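Local structure of argininosuccinate lyase (Chelativorans sp., 6RXA) at residues D184-R187 and E188-A191; A239-A242 and F243-V247; E464-K467 and D468-W471; L129-I132 and E133-G137. The protein is a C-N lyase of the aspartase/fumarase superfamily, known as EDDS lyase, and probably also splits argininosuccinate into fumarate and L-arginine. The protein carries 2 engineered substitutions. One frame throughout, in Å; residues are numbered along the deposited sequence.

Contact 1 (D184-R187 and E188-A191). With NA (sodium ion), chain F.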
loop_
_atom_site.group_PDB
_atom_site.type_symbol
_atom_site.label_atom_id
_atom_site.label_comp_id
_atom_site.label_asym_id
_atom_site.label_seq_id
_atom_site.Cartn_x
_atom_site.Cartn_y
_atom_site.Cartn_z
ATOM N N ASP A 184 20.949 -8.728 -9.145
ATOM C CA ASP A 184 20.825 -10.001 -8.446
ATOM C C ASP A 184 19.360 -10.307 -8.126
ATOM O O ASP A 184 18.895 -11.436 -8.329
ATOM C CB ASP A 184 21.650 -10.004 -7.162
ATOM C CG ASP A 184 23.139 -10.187 -7.400
ATOM O OD1 ASP A 184 23.547 -10.799 -8.416
ATOM O OD2 ASP A 184 23.914 -9.733 -6.523
ATOM N N ARG A 185 18.610 -9.321 -7.611
ATOM C CA ARG A 185 17.207 -9.582 -7.285
ATOM C C ARG A 185 16.443 -10.058 -8.517
ATOM O O ARG A 185 15.631 -10.991 -8.446
ATOM C CB ARG A 185 16.518 -8.327 -6.741
ATOM C CG ARG A 185 16.902 -7.904 -5.343
ATOM C CD ARG A 185 16.061 -6.655 -4.861
ATOM N NE ARG A 185 16.522 -6.408 -3.517
ATOM C CZ ARG A 185 17.479 -5.556 -3.184
ATOM N NH1 ARG A 185 17.997 -4.704 -4.071
ATOM N NH2 ARG A 185 17.886 -5.532 -1.934
ATOM N N TYR A 186 16.675 -9.408 -9.659
ATOM C CA TYR A 186 15.967 -9.771 -10.877
ATOM C C TYR A 186 16.392 -11.140 -11.412
ATOM O O TYR A 186 15.545 -11.903 -11.877
ATOM C CB TYR A 186 16.194 -8.705 -11.945
ATOM C CG TYR A 186 15.296 -7.495 -11.889
ATOM C CD1 TYR A 186 13.907 -7.618 -11.948
ATOM C CD2 TYR A 186 15.835 -6.216 -11.829
ATOM C CE1 TYR A 186 13.090 -6.504 -11.933
ATOM C CE2 TYR A 186 15.018 -5.095 -11.819
ATOM C CZ TYR A 186 13.656 -5.245 -11.865
ATOM O OH TYR A 186 12.863 -4.119 -11.856
ATOM N N ARG A 187 17.687 -11.472 -11.379
ATOM C CA ARG A 187 18.111 -12.798 -11.836
ATOM C C ARG A 187 17.596 -13.902 -10.914
ATOM O O ARG A 187 17.235 -14.995 -11.374
ATOM C CB ARG A 187 19.630 -12.864 -11.937
ATOM C CG ARG A 187 20.224 -12.043 -13.077
ATOM C CD ARG A 187 21.741 -12.227 -13.193
ATOM N NE ARG A 187 22.461 -11.625 -12.076
ATOM C CZ ARG A 187 23.177 -10.504 -12.149
ATOM N NH1 ARG A 187 23.313 -9.836 -13.295
ATOM N NH2 ARG A 187 23.781 -10.058 -11.063
ATOM N N GLU A 188 17.575 -13.640 -9.606
ATOM C CA GLU A 188 16.984 -14.591 -8.667
ATOM C C GLU A 188 15.517 -14.822 -8.981
ATOM O O GLU A 188 15.039 -15.967 -8.966
ATOM C CB GLU A 188 17.146 -14.056 -7.243
ATOM C CG GLU A 188 18.593 -14.035 -6.755
ATOM C CD GLU A 188 18.819 -13.101 -5.579
ATOM O OE1 GLU A 188 17.833 -12.597 -5.014
ATOM O OE2 GLU A 188 19.999 -12.866 -5.240
ATOM N N LEU A 189 14.784 -13.742 -9.259
ATOM C CA LEU A 189 13.388 -13.847 -9.652
ATOM C C LEU A 189 13.242 -14.632 -10.953
ATOM O O LEU A 189 12.328 -15.454 -11.094
ATOM C CB LEU A 189 12.826 -12.439 -9.809
ATOM C CG LEU A 189 11.479 -12.341 -10.517
ATOM C CD1 LEU A 189 10.362 -12.992 -9.721
ATOM C CD2 LEU A 189 11.139 -10.882 -10.781
ATOM N N TYR A 190 14.135 -14.394 -11.915
ATOM C CA TYR A 190 14.032 -15.071 -13.201
ATOM C C TYR A 190 13.983 -16.579 -13.014
ATOM O O TYR A 190 13.233 -17.278 -13.709
ATOM C CB TYR A 190 15.202 -14.668 -14.098
ATOM C CG TYR A 190 15.068 -15.179 -15.524
ATOM C CD1 TYR A 190 14.338 -14.468 -16.460
ATOM C CD2 TYR A 190 15.674 -16.371 -15.926
ATOM C CE1 TYR A 190 14.223 -14.922 -17.766
ATOM C CE2 TYR A 190 15.562 -16.834 -17.228
ATOM C CZ TYR A 190 14.837 -16.097 -18.144
ATOM O OH TYR A 190 14.718 -16.542 -19.446
ATOM N N ALA A 191 14.759 -17.103 -12.066
ATOM C CA ALA A 191 14.795 -18.550 -11.886
ATOM C C ALA A 191 13.451 -19.104 -11.428
ATOM O O ALA A 191 13.147 -20.281 -11.692
ATOM C CB ALA A 191 15.890 -18.927 -10.883
HETATM NA NA NA F . 15.715 -12.870 -4.245
HETATM O O HOH W 1 14.516 -11.648 -5.901
HETATM O O HOH W 2 14.903 -12.447 -2.046
#

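Contact 2 (A239-A242 and F243-V247)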
loop_
_atom_site.group_PDB
_atom_site.type_symbol
_atom_site.label_atom_id
_atom_site.label_comp_id
_atom_site.label_asym_id
_atom_site.label_seq_id
_atom_site.Cartn_x
_atom_site.Cartn_y
_atom_site.Cartn_z
ATOM N N ALA A 239 3.882 -11.278 -7.556
ATOM C CA ALA A 239 4.131 -10.338 -6.472
ATOM C C ALA A 239 5.602 -9.953 -6.407
ATOM O O ALA A 239 5.933 -8.772 -6.227
ATOM C CB ALA A 239 3.683 -10.951 -5.144
ATOM N N GLU A 240 6.502 -10.932 -6.571
ATOM C CA GLU A 240 7.928 -10.650 -6.475
ATOM C C GLU A 240 8.404 -9.766 -7.623
ATOM O O GLU A 240 9.226 -8.868 -7.413
ATOM C CB GLU A 240 8.731 -11.946 -6.404
ATOM C CG GLU A 240 10.205 -11.735 -6.176
ATOM C CD GLU A 240 11.001 -13.024 -6.156
ATOM O OE1 GLU A 240 10.412 -14.113 -6.137
ATOM O OE2 GLU A 240 12.237 -12.945 -6.157
ATOM N N HIS A 241 7.895 -9.993 -8.831
ATOM C CA HIS A 241 8.227 -9.121 -9.959
ATOM C C HIS A 241 7.783 -7.685 -9.682
ATOM O O HIS A 241 8.551 -6.730 -9.883
ATOM C CB HIS A 241 7.576 -9.710 -11.212
ATOM C CG HIS A 241 8.100 -9.160 -12.492
ATOM N ND1 HIS A 241 7.953 -9.824 -13.692
ATOM C CD2 HIS A 241 8.752 -8.007 -12.774
ATOM C CE1 HIS A 241 8.500 -9.104 -14.657
ATOM N NE2 HIS A 241 8.989 -7.996 -14.128
ATOM N N ALA A 242 6.572 -7.515 -9.160
ATOM C CA ALA A 242 6.102 -6.188 -8.785
ATOM C C ALA A 242 6.990 -5.567 -7.712
ATOM O O ALA A 242 7.284 -4.359 -7.757
ATOM C CB ALA A 242 4.651 -6.263 -8.307
ATOM N N PHE A 243 7.432 -6.368 -6.740
ATOM C CA PHE A 243 8.286 -5.822 -5.697
ATOM C C PHE A 243 9.643 -5.374 -6.236
ATOM O O PHE A 243 10.130 -4.286 -5.892
ATOM C CB PHE A 243 8.535 -6.807 -4.563
ATOM C CG PHE A 243 9.630 -6.336 -3.667
ATOM C CD1 PHE A 243 9.423 -5.247 -2.820
ATOM C CD2 PHE A 243 10.881 -6.906 -3.713
ATOM C CE1 PHE A 243 10.429 -4.766 -2.034
ATOM C CE2 PHE A 243 11.900 -6.424 -2.911
ATOM C CZ PHE A 243 11.675 -5.339 -2.081
ATOM N N VAL A 244 10.323 -6.225 -7.018
ATOM C CA VAL A 244 11.652 -5.826 -7.469
ATOM C C VAL A 244 11.541 -4.551 -8.305
ATOM O O VAL A 244 12.359 -3.630 -8.177
ATOM C CB VAL A 244 12.404 -6.956 -8.196
ATOM C CG1 VAL A 244 13.825 -6.476 -8.524
ATOM C CG2 VAL A 244 12.456 -8.202 -7.337
ATOM N N ASN A 245 10.497 -4.459 -9.136
ATOM C CA ASN A 245 10.267 -3.224 -9.880
ATOM C C ASN A 245 10.143 -2.039 -8.926
ATOM O O ASN A 245 10.734 -0.976 -9.152
ATOM C CB ASN A 245 8.995 -3.331 -10.719
ATOM C CG ASN A 245 9.137 -4.201 -11.951
ATOM O OD1 ASN A 245 10.188 -4.798 -12.228
ATOM N ND2 ASN A 245 8.043 -4.286 -12.709
ATOM N N ALA A 246 9.359 -2.193 -7.858
ATOM C CA ALA A 246 9.133 -1.077 -6.950
ATOM C C ALA A 246 10.414 -0.674 -6.223
ATOM O O ALA A 246 10.695 0.518 -6.057
ATOM C CB ALA A 246 8.043 -1.397 -5.936
ATOM N N VAL A 247 11.179 -1.650 -5.726
ATOM C CA VAL A 247 12.382 -1.287 -4.966
ATOM C C VAL A 247 13.462 -0.710 -5.880
ATOM O O VAL A 247 14.098 0.301 -5.549
ATOM C CB VAL A 247 12.884 -2.431 -4.059
ATOM C CG1 VAL A 247 13.615 -3.504 -4.846
ATOM C CG2 VAL A 247 13.791 -1.851 -2.957
HETATM O O HOH W 3 9.975 -5.455 -14.957
#

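Contact 3 (E464-K467 and D468-W471)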
loop_
_atom_site.group_PDB
_atom_site.type_symbol
_atom_site.label_atom_id
_atom_site.label_comp_id
_atom_site.label_asym_id
_atom_site.label_seq_id
_atom_site.Cartn_x
_atom_site.Cartn_y
_atom_site.Cartn_z
ATOM N N GLU A 464 32.031 -6.941 -13.357
ATOM C CA GLU A 464 30.674 -7.386 -13.054
ATOM C C GLU A 464 29.739 -7.142 -14.233
ATOM O O GLU A 464 28.897 -7.988 -14.544
ATOM C CB GLU A 464 30.171 -6.711 -11.775
ATOM C CG GLU A 464 30.813 -7.272 -10.514
ATOM C CD GLU A 464 30.330 -6.629 -9.222
ATOM O OE1 GLU A 464 29.504 -5.688 -9.237
ATOM O OE2 GLU A 464 30.792 -7.084 -8.154
ATOM N N LEU A 465 29.885 -5.998 -14.911
ATOM C CA LEU A 465 29.024 -5.694 -16.050
ATOM C C LEU A 465 29.233 -6.690 -17.183
ATOM O O LEU A 465 28.277 -7.063 -17.878
ATOM C CB LEU A 465 29.304 -4.273 -16.537
ATOM C CG LEU A 465 28.562 -3.176 -15.774
ATOM C CD1 LEU A 465 29.211 -1.822 -16.020
ATOM C CD2 LEU A 465 27.094 -3.153 -16.191
ATOM N N HIS A 466 30.477 -7.113 -17.402
ATOM C CA HIS A 466 30.735 -8.169 -18.370
ATOM C C HIS A 466 29.956 -9.432 -18.015
ATOM O O HIS A 466 29.355 -10.066 -18.892
ATOM C CB HIS A 466 32.235 -8.455 -18.422
ATOM C CG HIS A 466 32.601 -9.501 -19.419
ATOM N ND1 HIS A 466 32.755 -9.226 -20.761
ATOM C CD2 HIS A 466 32.805 -10.833 -19.280
ATOM C CE1 HIS A 466 33.056 -10.340 -21.403
ATOM N NE2 HIS A 466 33.093 -11.331 -20.529
ATOM N N LYS A 467 29.943 -9.806 -16.735
ATOM C CA LYS A 467 29.179 -10.976 -16.308
ATOM C C LYS A 467 27.673 -10.747 -16.427
ATOM O O LYS A 467 26.935 -11.669 -16.802
ATOM C CB LYS A 467 29.561 -11.345 -14.875
ATOM C CG LYS A 467 30.991 -11.877 -14.726
ATOM C CD LYS A 467 31.302 -12.145 -13.254
ATOM C CE LYS A 467 31.897 -13.524 -13.021
ATOM N NZ LYS A 467 33.345 -13.440 -12.691
ATOM N N ASP A 468 27.200 -9.529 -16.122
ATOM C CA ASP A 468 25.788 -9.197 -16.288
ATOM C C ASP A 468 25.353 -9.428 -17.737
ATOM O O ASP A 468 24.301 -10.025 -18.008
ATOM C CB ASP A 468 25.531 -7.711 -15.960
ATOM C CG ASP A 468 25.774 -7.322 -14.497
ATOM O OD1 ASP A 468 25.623 -8.157 -13.575
ATOM O OD2 ASP A 468 26.081 -6.122 -14.262
ATOM N N ARG A 469 26.154 -8.928 -18.686
ATOM C CA ARG A 469 25.814 -9.064 -20.100
ATOM C C ARG A 469 25.872 -10.523 -20.533
ATOM O O ARG A 469 25.043 -10.973 -21.322
ATOM C CB ARG A 469 26.730 -8.182 -20.958
ATOM C CG ARG A 469 26.521 -6.683 -20.769
ATOM C CD ARG A 469 27.320 -5.854 -21.785
ATOM N NE ARG A 469 28.755 -5.955 -21.522
ATOM C CZ ARG A 469 29.462 -5.093 -20.789
ATOM N NH1 ARG A 469 30.747 -5.313 -20.610
ATOM N NH2 ARG A 469 28.897 -4.031 -20.230
ATOM N N ALA A 470 26.828 -11.291 -20.006
ATOM C CA ALA A 470 26.928 -12.697 -20.380
ATOM C C ALA A 470 25.723 -13.487 -19.880
ATOM O O ALA A 470 25.188 -14.335 -20.602
ATOM C CB ALA A 470 28.233 -13.272 -19.836
ATOM N N TRP A 471 25.278 -13.227 -18.647
ATOM C CA TRP A 471 24.082 -13.892 -18.142
ATOM C C TRP A 471 22.888 -13.600 -19.040
ATOM O O TRP A 471 22.123 -14.503 -19.398
ATOM C CB TRP A 471 23.797 -13.425 -16.713
ATOM C CG TRP A 471 22.649 -14.136 -16.082
ATOM C CD1 TRP A 471 22.720 -15.205 -15.249
ATOM C CD2 TRP A 471 21.256 -13.853 -16.259
ATOM N NE1 TRP A 471 21.456 -15.600 -14.867
ATOM C CE2 TRP A 471 20.540 -14.788 -15.481
ATOM C CE3 TRP A 471 20.544 -12.890 -16.984
ATOM C CZ2 TRP A 471 19.146 -14.801 -15.422
ATOM C CZ3 TRP A 471 19.151 -12.905 -16.924
ATOM C CH2 TRP A 471 18.474 -13.859 -16.148
#

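Contact 4 (L129-I132 and E133-G137)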
loop_
_atom_site.group_PDB
_atom_site.type_symbol
_atom_site.label_atom_id
_atom_site.label_comp_id
_atom_site.label_asym_id
_atom_site.label_seq_id
_atom_site.Cartn_x
_atom_site.Cartn_y
_atom_site.Cartn_z
ATOM N N LEU A 129 13.730 -10.128 -19.033
ATOM C CA LEU A 129 14.952 -9.947 -19.812
ATOM C C LEU A 129 15.045 -8.526 -20.376
ATOM O O LEU A 129 16.118 -7.915 -20.373
ATOM C CB LEU A 129 15.048 -10.983 -20.929
ATOM C CG LEU A 129 15.159 -12.421 -20.429
ATOM C CD1 LEU A 129 15.287 -13.387 -21.594
ATOM C CD2 LEU A 129 16.330 -12.603 -19.479
ATOM N N ARG A 130 13.926 -7.983 -20.861
ATOM C CA ARG A 130 13.883 -6.586 -21.291
ATOM C C ARG A 130 14.312 -5.650 -20.165
ATOM O O ARG A 130 15.089 -4.704 -20.382
ATOM C CB ARG A 130 12.455 -6.278 -21.738
ATOM C CG ARG A 130 12.226 -4.875 -22.243
ATOM C CD ARG A 130 10.736 -4.614 -22.421
ATOM N NE ARG A 130 10.475 -3.287 -22.978
ATOM C CZ ARG A 130 9.354 -2.600 -22.775
ATOM N NH1 ARG A 130 8.379 -3.110 -22.015
ATOM N NH2 ARG A 130 9.219 -1.394 -23.314
ATOM N N THR A 131 13.825 -5.907 -18.951
ATOM C CA THR A 131 14.148 -5.067 -17.804
ATOM C C THR A 131 15.611 -5.201 -17.416
ATOM O O THR A 131 16.283 -4.191 -17.164
ATOM C CB THR A 131 13.235 -5.459 -16.635
ATOM O OG1 THR A 131 11.869 -5.169 -16.959
ATOM C CG2 THR A 131 13.598 -4.708 -15.373
ATOM N N ILE A 132 16.131 -6.434 -17.365
ATOM C CA ILE A 132 17.544 -6.643 -17.064
ATOM C C ILE A 132 18.422 -5.926 -18.080
ATOM O O ILE A 132 19.418 -5.298 -17.718
ATOM C CB ILE A 132 17.850 -8.151 -16.959
ATOM C CG1 ILE A 132 17.192 -8.690 -15.682
ATOM C CG2 ILE A 132 19.347 -8.415 -16.946
ATOM C CD1 ILE A 132 17.148 -10.206 -15.576
ATOM N N GLU A 133 18.064 -5.994 -19.361
ATOM C CA GLU A 133 18.830 -5.271 -20.373
ATOM C C GLU A 133 18.825 -3.770 -20.099
ATOM O O GLU A 133 19.868 -3.113 -20.196
ATOM C CB GLU A 133 18.263 -5.586 -21.753
ATOM C CG GLU A 133 19.003 -4.928 -22.889
ATOM C CD GLU A 133 18.418 -5.294 -24.240
ATOM O OE1 GLU A 133 17.182 -5.243 -24.386
ATOM O OE2 GLU A 133 19.189 -5.640 -25.147
ATOM N N ALA A 134 17.660 -3.206 -19.752
ATOM C CA ALA A 134 17.577 -1.772 -19.479
ATOM C C ALA A 134 18.366 -1.399 -18.227
ATOM O O ALA A 134 19.057 -0.370 -18.208
ATOM C CB ALA A 134 16.113 -1.347 -19.349
ATOM N N VAL A 135 18.301 -2.234 -17.182
ATOM C CA VAL A 135 19.048 -1.956 -15.952
ATOM C C VAL A 135 20.550 -2.053 -16.194
ATOM O O VAL A 135 21.319 -1.259 -15.650
ATOM C CB VAL A 135 18.576 -2.866 -14.805
ATOM C CG1 VAL A 135 19.430 -2.668 -13.551
ATOM C CG2 VAL A 135 17.118 -2.577 -14.489
ATOM N N ILE A 136 20.991 -3.002 -17.032
ATOM C CA ILE A 136 22.402 -3.059 -17.404
ATOM C C ILE A 136 22.812 -1.779 -18.132
ATOM O O ILE A 136 23.865 -1.197 -17.851
ATOM C CB ILE A 136 22.684 -4.320 -18.243
ATOM C CG1 ILE A 136 22.611 -5.573 -17.381
ATOM C CG2 ILE A 136 24.052 -4.196 -18.927
ATOM C CD1 ILE A 136 22.689 -6.859 -18.197
ATOM N N GLY A 137 21.981 -1.310 -19.062
ATOM C CA GLY A 137 22.301 -0.077 -19.766
ATOM C C GLY A 137 22.400 1.115 -18.832
ATOM O O GLY A 137 23.245 2.000 -19.018
HETATM O O HOH W 4 15.411 -3.435 -22.886
#

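Contact 1 (D184-R187 and E188-A191)
Arg185 O is gripped twice: Leu189 N reaches it at 3.0 Å as an ordinary helical bond, and water 1 donates to the same Arg185 O at 2.9 Å. That water also sits on a sodium ion, which Glu188 OE1 binds at 2.3 Å, so carbonyl, water, metal and carboxylate form one linked set along the helix surface. Water 2 is a further ligand of the ion, and Glu188 OE1 of the second subunit completes the site. Glu188 leaves the helix with CG anti to its carbonyl carbon (chi1 -68°), which lays the chain back along the preceding turn: Glu188 CG passes 3.1 Å from Asp184 O, the acceptor of Glu188 N at 2.9 Å. The other oxygen, OE2, pairs with Arg192 of the second subunit, so the negative charge is probably balanced by the metal and the arginine together. Residues 184-191 lie on helix 168-193, one of the long helices of the central bundle through which subunits of the aspartase/fumarase superfamily assemble into tetramers. On the same helix Arg187 turns back to Asp184. Its chain bends at chi3 (-69°), and NH2 meets Asp184 OD1 at 2.8 Å in a salt bridge that lies in the guanidinium plane but comes from above the carboxylate, 46° out of its plane. Arg187 NH1 forms a second salt bridge, with Asp468, which is likely to restrict rotation of the guanidinium. Toward the interior, Leu189 CD2 lies at the edge of the Tyr186 ring, 4.4 Å from Tyr186 CD1, a loose apolar touch one turn along.

Contact 2 (A239-A242 and F243-V247)
His241 and Asn245, one helical turn apart, meet with the imidazole edge against the amide: CD2 of His241 lies 3.6 Å from Asn245 OD1, which falls in the plane of the ring while the ring and amide planes stand 80° apart. Water 3 joins their ends, 2.8 Å from His241 NE2 and donating at 2.8 Å to Asn245 OD1. The amide oxygen has yet another partner, the hydroxyl of Tyr186 on helix 168-193. Asn245 reaches this place because CG stands beside its backbone N (chi1 -74°), folding the amide back over the previous turn, where CG is 3.3 Å from His241 O. A leucine here would probably leave both water 3 and the Tyr186 hydroxyl without their acceptor in a buried setting. Beneath the side chains, Asn245 N is bonded to His241 O at 3.1 Å, and Val244 N to Glu240 O. The branch CG2 of Val244 lies 3.3 Å from Glu240 O and 4.3 Å from Glu240 CG. Glu240 is extended, its carboxylate held by Arg192 through OE2 and by Arg185 of the second subunit through OE1. Phe243 turns toward that subunit as well, its ring stacking on Phe243 of the second subunit. Helix 236-262, touching here both helix 168-193 of its own chain and the second subunit, is a buried member of the central helical bundle of the aspartase/fumarase fold.

Contact 3 (E464-K467 and D468-W471)
Asp468 and Leu465 cross at an angle, with Leu465 CD2 3.7 Å from Asp468 OD2, while the carboxylate itself is held by two salt bridges. OD1 forms one with Arg187 and OD2 one with Arg139, so each oxygen of this buried acid has its own guanidinium partner. Asp468 N in turn gives its hydrogen to Glu464 O at 2.8 Å, the donor lying in the carbonyl plane. With its CG anti to the carbonyl carbon (chi1 -65°), Asp468 brings that CG within 3.2 Å of Glu464 O, and both carboxylate oxygens lie near that carbonyl as fellow acceptors, a placement the two arginines are likely to offset. Glu464 OE1 takes another nitrogen of Arg139, which therefore serves both acids of this turn. A lysine in place of Asp468 would probably leave Arg187 and Arg139 short of a balancing charge and crowd a third cation against them. The turn belongs to helix 451-500, the long C-terminal helix, which lies here against helices 112-147 and 168-193 of the bundle. Leu465 O accepts Arg469 N at 2.9 Å and also lies 3.7 Å above the guanidinium plane of Arg469, over its centre. A kink in the arginine chain about CG-CD returns the group over the backbone, where His466 N stands over the same face nearer the rim. Arg469 NH2 forms a salt bridge with Glu140. Further along, Lys467 O is taken by Trp471 N at 2.9 Å, and the indole packs edge-to-face with Tyr190.

Contact 4 (L129-I132 and E133-G137)
This is a mainly apolar contact between successive turns of helix 112-147, deep in the helical bundle, and it is carried by Ile132 with Ile136 and Thr131 with Val135. The isoleucines lie aslant of each other, CG2 of Ile132 touching CD1 of Ile136 at 3.9 Å. In Ile136 a chi1 of -71° swings the CG1 branch back along the helix to 3.2 Å from Ile132 O, the acceptor of Ile136 N. Next to them the methyls Thr131 CG2 and Val135 CG2 come within 4.2 Å. Val135 CG2 also lies 3.2 Å from Thr131 O, which Val135 N reaches at 2.8 Å. The hydroxyl of Thr131 is taken up by Gln127 O, leaving its methyl to the apolar side. On the exposed side, water 4 donates to Arg130 O at 2.8 Å and to Glu133 OE1 at 2.9 Å, giving that carbonyl a second partner besides Ala134 N. Arg130 itself extends to Asp333. Tyr186, Trp471 and Ile336 pack around this stretch from helices 168-193, 451-500 and 329-348, as befits a core helix of the central bundle of the aspartase/fumarase fold.

How the contacts relate
Contact 1 is the hub. Contacts 2, 3 and 4 lie with their centres about 11, 14 and 12 Å from it, and each touches it. Tyr186 joins two of them, OH lying 2.8 Å from Asn245 OD1 of contact 2, a probable hydrogen bond, and CZ packing 3.5 Å from Thr131 CG2 of contact 4. A salt bridge ties contact 1 to contact 3, Arg187 NH1 to Asp468 OD1 at 2.9 Å. Trp471 of contact 3 wedges between contacts 1 and 4. Contacts 2 and 3, about 22 Å apart between centres, do not meet. Contacts 1 and 2 face the second subunit beside bound sodium; contacts 3 and 4 touch no other chain. All four lie away from the substrate-binding residues.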